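Local coordinates for GTP-sensing transcriptional pleiotropic repressor CodY (Clostridioides difficile, PDB 5N0L), which probably represses transcription in response to nutrient supply, as a GTP-sensing regulator, and binds isoleucine in its GAF domain, at residues A[40-45]-A[132-137]; A[89-94]-A[114-119]. One frame throughout, in Å; residues are numbered along the deposited sequence. Where two conformers were deposited one is given.

Contact 1 (A[40-45]-A[132-137]); sequences LSSNVY and LSRYSN. With ILE (isoleucine), chain G.
Arg134 takes the crowded first torsion, CG between its backbone N and carbonyl carbon (chi1 72°), then runs extended from CG to NE, so its guanidinium reaches back over the end of helix 30-40. There Arg134 NH1 donates to Leu40 O (2.8 Å) in the guanidinium plane, although it sits above the carbonyl plane. Ser42, its OG folded beside its own backbone N, donates to the same oxygen (OG to Leu40 O 2.7 Å) from still farther above that plane. Two donors thus grip the carbonyl next to the Schellman turn at Ser41, while Arg134 NE holds Asn137 O and fixes the rotation of the guanidinium; NH2 is hydrogen-bonded to Ser138 O, and Phe139 adds a cation-pi contact.

Beyond the turn, strands 43-45 and 132-134 run antiparallel. Asn43 and Ser133 form a hydrogen-bonded pair, Asn43 N to Ser133 O 2.8 Å and Ser133 N to Asn43 O 2.9 Å. Leu132 CD2 touches both Leu40 CD1 (3.8 Å) and Val44 CG2 (3.9 Å) on the sheet face toward the helices.

On the other face Asn43 (chi1 -76°) sends ND2 almost straight, at 176°, to isoleucine OXT, which also accepts from Tyr45 OH (2.6 Å) at the edge of that ring. Ser133 CB packs against the ligand's CG2 at 3.6 Å; the three residues form part of the sheet side of the isoleucine pocket of the GAF domain.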
ATOM      1  N   LEU A  40      31.430   9.072  -3.231  1.00 30.35           N
ATOM      2  CA  LEU A  40      32.357   8.343  -3.872  1.00 29.55           C
ATOM      3  C   LEU A  40      32.973   8.968  -5.084  1.00 21.96           C
ATOM      4  O   LEU A  40      33.761   8.271  -5.710  1.00 25.39           O
ATOM      5  CB  LEU A  40      31.772   6.977  -4.157  1.00 23.02           C
ATOM      6  CG  LEU A  40      31.064   6.251  -3.039  1.00 21.94           C
ATOM      7  CD1 LEU A  40      30.521   4.908  -3.445  1.00 27.62           C
ATOM      8  CD2 LEU A  40      32.216   5.968  -1.935  1.00 27.80           C
ATOM      9  N   SER A  41      32.627  10.263  -5.413  1.00 23.16           N
ATOM     10  CA  SER A  41      33.163  10.978  -6.602  1.00 23.64           C
ATOM     11  C   SER A  41      33.039  10.073  -7.794  1.00 24.72           C
ATOM     12  O   SER A  41      34.023   9.870  -8.515  1.00 22.66           O
ATOM     13  CB  SER A  41      34.642  11.373  -6.366  1.00 28.12           C
ATOM     14  OG  SER A  41      34.611  12.271  -5.283  1.00 28.52           O
ATOM     15  N   SER A  42      31.826   9.526  -8.018  1.00 24.23           N
ATOM     16  CA  SER A  42      31.713   8.462  -8.995  1.00 22.91           C
ATOM     17  C   SER A  42      30.494   8.705  -9.939  1.00 21.77           C
ATOM     18  O   SER A  42      29.574   9.309  -9.498  1.00 21.26           O
ATOM     19  CB  SER A  42      31.465   7.133  -8.334  1.00 25.78           C
ATOM     20  OG  SER A  42      32.665   6.689  -7.633  1.00 28.58           O
ATOM     21  N   ASN A  43      30.563   8.101 -11.102  1.00 19.44           N
ATOM     22  CA  ASN A  43      29.246   7.823 -11.869  1.00 21.66           C
ATOM     23  C   ASN A  43      28.559   6.703 -11.167  1.00 21.22           C
ATOM     24  O   ASN A  43      29.186   5.700 -10.903  1.00 21.62           O
ATOM     25  CB  ASN A  43      29.612   7.408 -13.299  1.00 20.93           C
ATOM     26  CG  ASN A  43      30.033   8.581 -14.190  1.00 18.88           C
ATOM     27  OD1 ASN A  43      30.036   9.759 -13.758  1.00 21.25           O
ATOM     28  ND2 ASN A  43      30.338   8.267 -15.504  1.00 22.50           N
ATOM     29  N   VAL A  44      27.264   6.837 -10.906  1.00 19.80           N
ATOM     30  CA  VAL A  44      26.448   5.870 -10.249  1.00 19.75           C
ATOM     31  C   VAL A  44      25.193   5.577 -11.154  1.00 20.64           C
ATOM     32  O   VAL A  44      24.470   6.533 -11.492  1.00 22.30           O
ATOM     33  CB  VAL A  44      25.926   6.461  -8.967  1.00 19.55           C
ATOM     34  CG1 VAL A  44      25.109   5.545  -8.153  1.00 21.99           C
ATOM     35  CG2 VAL A  44      27.184   6.955  -8.113  1.00 22.60           C
ATOM     36  N   TYR A  45      25.013   4.329 -11.380  1.00 19.05           N
ATOM     37  CA  TYR A  45      23.788   3.826 -12.070  1.00 19.13           C
ATOM     38  C   TYR A  45      23.039   2.839 -11.241  1.00 22.19           C
ATOM     39  O   TYR A  45      23.632   1.831 -10.761  1.00 22.17           O
ATOM     40  CB  TYR A  45      24.227   3.198 -13.335  1.00 21.83           C
ATOM     41  CG  TYR A  45      25.139   3.919 -14.234  1.00 20.76           C
ATOM     42  CD1 TYR A  45      26.575   3.865 -14.074  1.00 18.95           C
ATOM     43  CD2 TYR A  45      24.709   4.646 -15.335  1.00 23.26           C
ATOM     44  CE1 TYR A  45      27.428   4.451 -14.881  1.00 23.16           C
ATOM     45  CE2 TYR A  45      25.576   5.260 -16.191  1.00 26.08           C
ATOM     46  CZ  TYR A  45      26.937   5.178 -16.034  1.00 24.99           C
ATOM     47  OH  TYR A  45      27.840   5.775 -16.882  1.00 23.61           O
ATOM     48  N   LEU A 132      29.108   1.568 -10.049  1.00 20.31           N
ATOM     49  CA  LEU A 132      29.789   2.723  -9.579  1.00 23.91           C
ATOM     50  C   LEU A 132      31.118   2.763 -10.283  1.00 21.23           C
ATOM     51  O   LEU A 132      31.736   1.719 -10.468  1.00 23.53           O
ATOM     52  CB  LEU A 132      30.062   2.665  -8.062  1.00 22.71           C
ATOM     53  CG  LEU A 132      28.787   2.506  -7.252  1.00 27.34           C
ATOM     54  CD1 LEU A 132      28.932   1.299  -6.402  1.00 37.61           C
ATOM     55  CD2 LEU A 132      28.434   3.673  -6.397  1.00 43.04           C
ATOM     56  N   SER A 133      31.491   3.941 -10.778  1.00 20.40           N
ATOM     57  CA  SER A 133      32.678   4.052 -11.606  1.00 20.17           C
ATOM     58  C   SER A 133      33.396   5.358 -11.488  1.00 20.52           C
ATOM     59  O   SER A 133      32.778   6.380 -11.386  1.00 19.57           O
ATOM     60  CB  SER A 133      32.336   3.766 -13.038  1.00 23.49           C
ATOM     61  OG  SER A 133      33.443   3.766 -13.915  1.00 29.84           O
ATOM     62  N   ARG A 134      34.756   5.332 -11.379  1.00 20.88           N
ATOM     63  CA  ARG A 134      35.504   6.545 -11.212  1.00 20.53           C
ATOM     64  C   ARG A 134      36.958   6.357 -11.684  1.00 17.39           C
ATOM     65  O   ARG A 134      37.461   5.230 -11.865  1.00 21.05           O
ATOM     66  CB  ARG A 134      35.432   7.054  -9.755  1.00 22.28           C
ATOM     67  CG  ARG A 134      36.285   6.125  -8.839  1.00 21.11           C
ATOM     68  CD  ARG A 134      36.031   6.551  -7.443  1.00 21.20           C
ATOM     69  NE  ARG A 134      36.883   5.809  -6.436  1.00 22.42           N
ATOM     70  CZ  ARG A 134      36.646   5.849  -5.136  1.00 22.78           C
ATOM     71  NH1 ARG A 134      35.680   6.571  -4.602  1.00 24.63           N
ATOM     72  NH2 ARG A 134      37.541   5.186  -4.281  1.00 23.45           N
ATOM     73  N   TYR A 135      37.598   7.450 -11.929  1.00 18.64           N
ATOM     74  CA  TYR A 135      38.992   7.488 -12.367  1.00 20.35           C
ATOM     75  C   TYR A 135      39.857   7.489 -11.051  1.00 21.01           C
ATOM     76  O   TYR A 135      39.373   7.798  -9.984  1.00 19.94           O
ATOM     77  CB  TYR A 135      39.362   8.760 -13.092  1.00 20.66           C
ATOM     78  CG  TYR A 135      38.688   8.814 -14.559  1.00 21.43           C
ATOM     79  CD1 TYR A 135      39.293   8.162 -15.572  1.00 24.67           C
ATOM     80  CD2 TYR A 135      37.519   9.444 -14.744  1.00 27.01           C
ATOM     81  CE1 TYR A 135      38.770   8.094 -16.854  1.00 26.41           C
ATOM     82  CE2 TYR A 135      36.973   9.447 -16.022  1.00 24.96           C
ATOM     83  CZ  TYR A 135      37.569   8.749 -17.042  1.00 29.14           C
ATOM     84  OH  TYR A 135      37.012   8.710 -18.327  1.00 29.66           O
ATOM     85  N   SER A 136      41.070   7.088 -11.300  1.00 21.07           N
ATOM     86  CA  SER A 136      42.270   7.428 -10.376  0.50 21.85           C
ATOM     87  C   SER A 136      42.334   6.538  -9.123  1.00 21.06           C
ATOM     88  O   SER A 136      43.417   6.018  -8.820  1.00 24.31           O
ATOM     89  CB  SER A 136      42.294   8.918 -10.045  0.50 23.33           C
ATOM     90  OG  SER A 136      43.513   9.382  -9.374  0.50 22.28           O
ATOM     91  N   ASN A 137      41.299   6.431  -8.357  1.00 20.20           N
ATOM     92  CA  ASN A 137      41.231   5.669  -7.087  1.00 24.42           C
ATOM     93  C   ASN A 137      40.448   4.408  -7.122  1.00 23.32           C
ATOM     94  O   ASN A 137      39.205   4.415  -7.283  1.00 21.85           O
ATOM     95  CB  ASN A 137      40.761   6.596  -5.948  1.00 23.96           C
ATOM     96  CG  ASN A 137      41.801   7.733  -5.652  1.00 27.65           C
ATOM     97  OD1 ASN A 137      42.999   7.459  -5.318  1.00 29.51           O
ATOM     98  ND2 ASN A 137      41.346   9.000  -5.742  1.00 27.71           N
TER
HETATM   99  N   ILE G 201      30.547   3.877 -19.183  1.00 31.56           N
HETATM  100  CA  ILE G 201      30.327   3.715 -17.714  1.00 31.98           C
HETATM  101  C   ILE G 201      31.007   4.837 -16.973  1.00 31.93           C
HETATM  102  O   ILE G 201      32.188   5.074 -17.217  1.00 30.98           O
HETATM  103  CB  ILE G 201      30.822   2.359 -17.259  1.00 32.63           C
HETATM  104  CG1 ILE G 201      29.955   1.269 -17.906  1.00 34.42           C
HETATM  105  CG2 ILE G 201      30.646   2.203 -15.786  1.00 33.97           C
HETATM  106  CD1 ILE G 201      28.586   1.071 -17.282  1.00 28.60           C
HETATM  107  OXT ILE G 201      30.324   5.516 -16.236  1.00 30.06           O

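Contact 2 (A[89-94]-A[114-119]); sequences DETLEN and YTTVVP
Strand 92-94 lies along strand 114-119, antiparallel, and the backbone of Leu92 and Val117 sets the register: Leu92 N to Val117 O and Val117 N to Leu92 O are both 2.9 Å, nearly straight and in the carbonyl planes. Both side chains of this pair stand on the same face of the sheet. Leu92 carries CG anti to its backbone N (chi1 -177°), and the two meet loosely, CB to CB.

On the opposite face Thr91, Thr116 and Val118 gather under helix 141-158. Thr91 turns OG1 beside its own backbone N and CG2 beside its carbonyl carbon. Thr91 OG1 passes Val118 CG1 at 3.7 Å, the two side chains lying side by side, and its hydrogen-bond partner is Glu148 of the helix. Thr91 CG2 meets Thr116 CG2 obliquely at 4.1 Å, so a methyl faces a methyl while the hydroxyls are used elsewhere. Thr116 also keeps OG1 beside its backbone N, which aims it along the strand at Asn94 N; that bond is long, 3.3 Å, but straight at 171°. Asn94 itself adopts a left-handed backbone, and strand 92-95 carries one residue more than its partner before Leu95 pairs with Thr115, a beta bulge. The amide group of Asn94 crosses obliquely beside CB and the ring of Tyr114, its plane 84° from the ring. At the other end the Pro119 ring packs on the 89-91 backbone, Pro119 CD against Thr91 N at 3.8 Å.

At the bulge, then, the Thr116 hydroxyl accepts the Asn94 N-H, which is badly angled for a hydrogen bond to the nearby Thr115 O, and proline, with no N-H to offer, meets the incoming chain through ring carbons; the backbone ladder is confined to the middle of the contact.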
ATOM      1  N   ASP A  89      27.103 -12.449  -9.641  1.00 29.61           N
ATOM      2  CA  ASP A  89      26.206 -12.804  -8.512  1.00 31.83           C
ATOM      3  C   ASP A  89      26.623 -12.314  -7.127  1.00 33.40           C
ATOM      4  O   ASP A  89      25.866 -12.425  -6.208  1.00 32.25           O
ATOM      5  CB  ASP A  89      25.949 -14.317  -8.446  1.00 42.55           C
ATOM      6  CG  ASP A  89      27.138 -15.115  -7.913  1.00 49.17           C
ATOM      7  OD1 ASP A  89      28.321 -14.748  -8.128  1.00 54.82           O
ATOM      8  OD2 ASP A  89      26.861 -16.125  -7.243  1.00 60.73           O
ATOM      9  N   GLU A  90      27.831 -11.796  -7.031  1.00 31.92           N
ATOM     10  CA  GLU A  90      28.386 -11.158  -5.821  1.00 32.28           C
ATOM     11  C   GLU A  90      29.084  -9.898  -6.230  1.00 27.11           C
ATOM     12  O   GLU A  90      29.502  -9.804  -7.356  1.00 28.37           O
ATOM     13  CB  GLU A  90      29.514 -12.035  -5.217  1.00 33.21           C
ATOM     14  CG  GLU A  90      29.227 -13.440  -4.988  1.00 41.88           C
ATOM     15  CD  GLU A  90      30.346 -14.023  -4.155  1.00 58.06           C
ATOM     16  OE1 GLU A  90      30.060 -14.329  -2.985  1.00 60.52           O
ATOM     17  OE2 GLU A  90      31.504 -14.106  -4.661  1.00 58.77           O
ATOM     18  N   THR A  91      29.300  -8.962  -5.291  1.00 23.62           N
ATOM     19  CA  THR A  91      30.020  -7.803  -5.603  1.00 23.77           C
ATOM     20  C   THR A  91      31.284  -8.075  -6.395  1.00 23.28           C
ATOM     21  O   THR A  91      32.158  -8.921  -6.053  1.00 28.28           O
ATOM     22  CB  THR A  91      30.270  -6.947  -4.366  1.00 25.32           C
ATOM     23  OG1 THR A  91      29.044  -6.547  -3.781  1.00 27.42           O
ATOM     24  CG2 THR A  91      31.095  -5.700  -4.727  1.00 29.08           C
ATOM     25  N   LEU A  92      31.408  -7.359  -7.491  1.00 23.12           N
ATOM     26  CA  LEU A  92      32.586  -7.340  -8.319  1.00 22.52           C
ATOM     27  C   LEU A  92      33.280  -6.024  -8.126  1.00 25.92           C
ATOM     28  O   LEU A  92      32.811  -4.925  -8.545  1.00 21.64           O
ATOM     29  CB  LEU A  92      32.202  -7.555  -9.768  1.00 24.14           C
ATOM     30  CG  LEU A  92      33.413  -7.609 -10.694  1.00 37.62           C
ATOM     31  CD1 LEU A  92      34.410  -8.762 -10.404  1.00 40.67           C
ATOM     32  CD2 LEU A  92      32.940  -7.726 -12.133  1.00 39.41           C
ATOM     33  N   GLU A  93      34.465  -6.054  -7.443  1.00 23.58           N
ATOM     34  CA  GLU A  93      35.095  -4.767  -7.147  1.00 26.21           C
ATOM     35  C   GLU A  93      36.251  -4.473  -7.987  1.00 22.79           C
ATOM     36  O   GLU A  93      37.034  -5.359  -8.300  1.00 23.21           O
ATOM     37  CB  GLU A  93      35.443  -4.555  -5.686  1.00 34.78           C
ATOM     38  CG  GLU A  93      36.369  -5.475  -5.054  1.00 48.17           C
ATOM     39  CD  GLU A  93      37.218  -4.793  -3.943  1.00 62.08           C
ATOM     40  OE1 GLU A  93      37.054  -3.645  -3.404  1.00 45.76           O
ATOM     41  OE2 GLU A  93      38.153  -5.459  -3.636  1.00 62.15           O
ATOM     42  N   ASN A  94      36.393  -3.199  -8.336  1.00 23.79           N
ATOM     43  CA  ASN A  94      37.557  -2.690  -9.039  1.00 25.23           C
ATOM     44  C   ASN A  94      37.872  -3.358 -10.322  1.00 24.38           C
ATOM     45  O   ASN A  94      38.984  -3.698 -10.615  1.00 24.41           O
ATOM     46  CB  ASN A  94      38.829  -2.690  -8.080  1.00 25.50           C
ATOM     47  CG  ASN A  94      38.670  -1.778  -6.951  1.00 26.68           C
ATOM     48  OD1 ASN A  94      38.989  -2.115  -5.751  1.00 32.11           O
ATOM     49  ND2 ASN A  94      38.203  -0.594  -7.262  1.00 20.36           N
ATOM     50  N   TYR A 114      38.031   2.508 -12.545  1.00 22.56           N
ATOM     51  CA  TYR A 114      37.686   1.451 -11.626  1.00 22.36           C
ATOM     52  C   TYR A 114      36.202   1.406 -11.555  1.00 19.68           C
ATOM     53  O   TYR A 114      35.589   2.432 -11.269  1.00 20.76           O
ATOM     54  CB  TYR A 114      38.207   1.775 -10.198  1.00 21.66           C
ATOM     55  CG  TYR A 114      39.756   1.879 -10.173  1.00 21.31           C
ATOM     56  CD1 TYR A 114      40.512   0.740  -9.973  1.00 25.64           C
ATOM     57  CD2 TYR A 114      40.397   3.071 -10.345  1.00 23.68           C
ATOM     58  CE1 TYR A 114      41.900   0.820  -9.975  1.00 26.91           C
ATOM     59  CE2 TYR A 114      41.802   3.180 -10.337  1.00 23.17           C
ATOM     60  CZ  TYR A 114      42.547   2.027 -10.178  1.00 21.32           C
ATOM     61  OH  TYR A 114      43.958   2.119 -10.088  1.00 25.86           O
ATOM     62  N   THR A 115      35.675   0.229 -11.762  1.00 21.92           N
ATOM     63  CA  THR A 115      34.228   0.020 -11.708  1.00 22.98           C
ATOM     64  C   THR A 115      33.844  -1.107 -10.735  1.00 21.00           C
ATOM     65  O   THR A 115      34.450  -2.203 -10.758  1.00 26.92           O
ATOM     66  CB  THR A 115      33.729  -0.301 -13.153  1.00 25.82           C
ATOM     67  OG1 THR A 115      34.037   0.838 -13.975  1.00 27.60           O
ATOM     68  CG2 THR A 115      32.155  -0.567 -13.064  1.00 28.57           C
ATOM     69  N   THR A 116      32.907  -0.818  -9.856  1.00 18.33           N
ATOM     70  CA  THR A 116      32.345  -1.759  -8.960  1.00 21.38           C
ATOM     71  C   THR A 116      30.872  -2.047  -9.301  1.00 22.06           C
ATOM     72  O   THR A 116      30.088  -1.100  -9.519  1.00 24.71           O
ATOM     73  CB  THR A 116      32.521  -1.245  -7.541  1.00 23.22           C
ATOM     74  OG1 THR A 116      33.969  -1.267  -7.257  1.00 23.92           O
ATOM     75  CG2 THR A 116      31.762  -2.090  -6.508  1.00 27.50           C
ATOM     76  N   VAL A 117      30.540  -3.305  -9.297  1.00 22.01           N
ATOM     77  CA  VAL A 117      29.176  -3.801  -9.665  1.00 21.70           C
ATOM     78  C   VAL A 117      28.588  -4.606  -8.524  1.00 23.69           C
ATOM     79  O   VAL A 117      29.164  -5.662  -8.054  1.00 25.08           O
ATOM     80  CB  VAL A 117      29.246  -4.620 -10.946  1.00 23.19           C
ATOM     81  CG1 VAL A 117      27.809  -5.027 -11.392  1.00 23.68           C
ATOM     82  CG2 VAL A 117      30.005  -3.880 -12.058  1.00 26.06           C
ATOM     83  N   VAL A 118      27.504  -4.046  -7.998  1.00 20.55           N
ATOM     84  CA  VAL A 118      26.854  -4.584  -6.816  1.00 21.65           C
ATOM     85  C   VAL A 118      25.466  -5.079  -7.156  1.00 20.92           C
ATOM     86  O   VAL A 118      24.605  -4.220  -7.517  1.00 22.76           O
ATOM     87  CB  VAL A 118      26.754  -3.580  -5.691  1.00 21.67           C
ATOM     88  CG1 VAL A 118      26.165  -4.240  -4.435  1.00 23.93           C
ATOM     89  CG2 VAL A 118      28.135  -2.955  -5.441  1.00 24.72           C
ATOM     90  N   PRO A 119      25.234  -6.391  -6.960  1.00 25.42           N
ATOM     91  CA  PRO A 119      23.841  -6.882  -7.155  1.00 24.18           C
ATOM     92  C   PRO A 119      22.870  -6.241  -6.184  1.00 25.41           C
ATOM     93  O   PRO A 119      23.147  -6.042  -4.989  1.00 23.14           O
ATOM     94  CB  PRO A 119      23.946  -8.381  -6.924  1.00 27.57           C
ATOM     95  CG  PRO A 119      25.369  -8.727  -7.335  1.00 28.38           C
ATOM     96  CD  PRO A 119      26.182  -7.535  -6.879  1.00 26.04           C
TER

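The two contacts sit 12 Å apart, centre to centre, in one antiparallel sheet of the CodY GAF domain, with strand order 53-57, 43-48, 125-134, 114-122, 92-95. Contact 1 joins the second and third strands, contact 2 the fourth and fifth, and the hairpin of strands 114-122 and 125-134 bridges them: Tyr114 N to Arg134 O and Thr116 N to Leu132 O, each 2.9 Å, are probable hydrogen bonds. In the chain 40-45 comes first, then 89-94, 114-119 and 132-137, so both segments of contact 2 fall between those of contact 1. Ser133 and Thr115 share a hydroxyl hydrogen bond beside the isoleucine, while helix 141-158 packs on the other face; the shared strands connect the pocket side with edge strand 92-95.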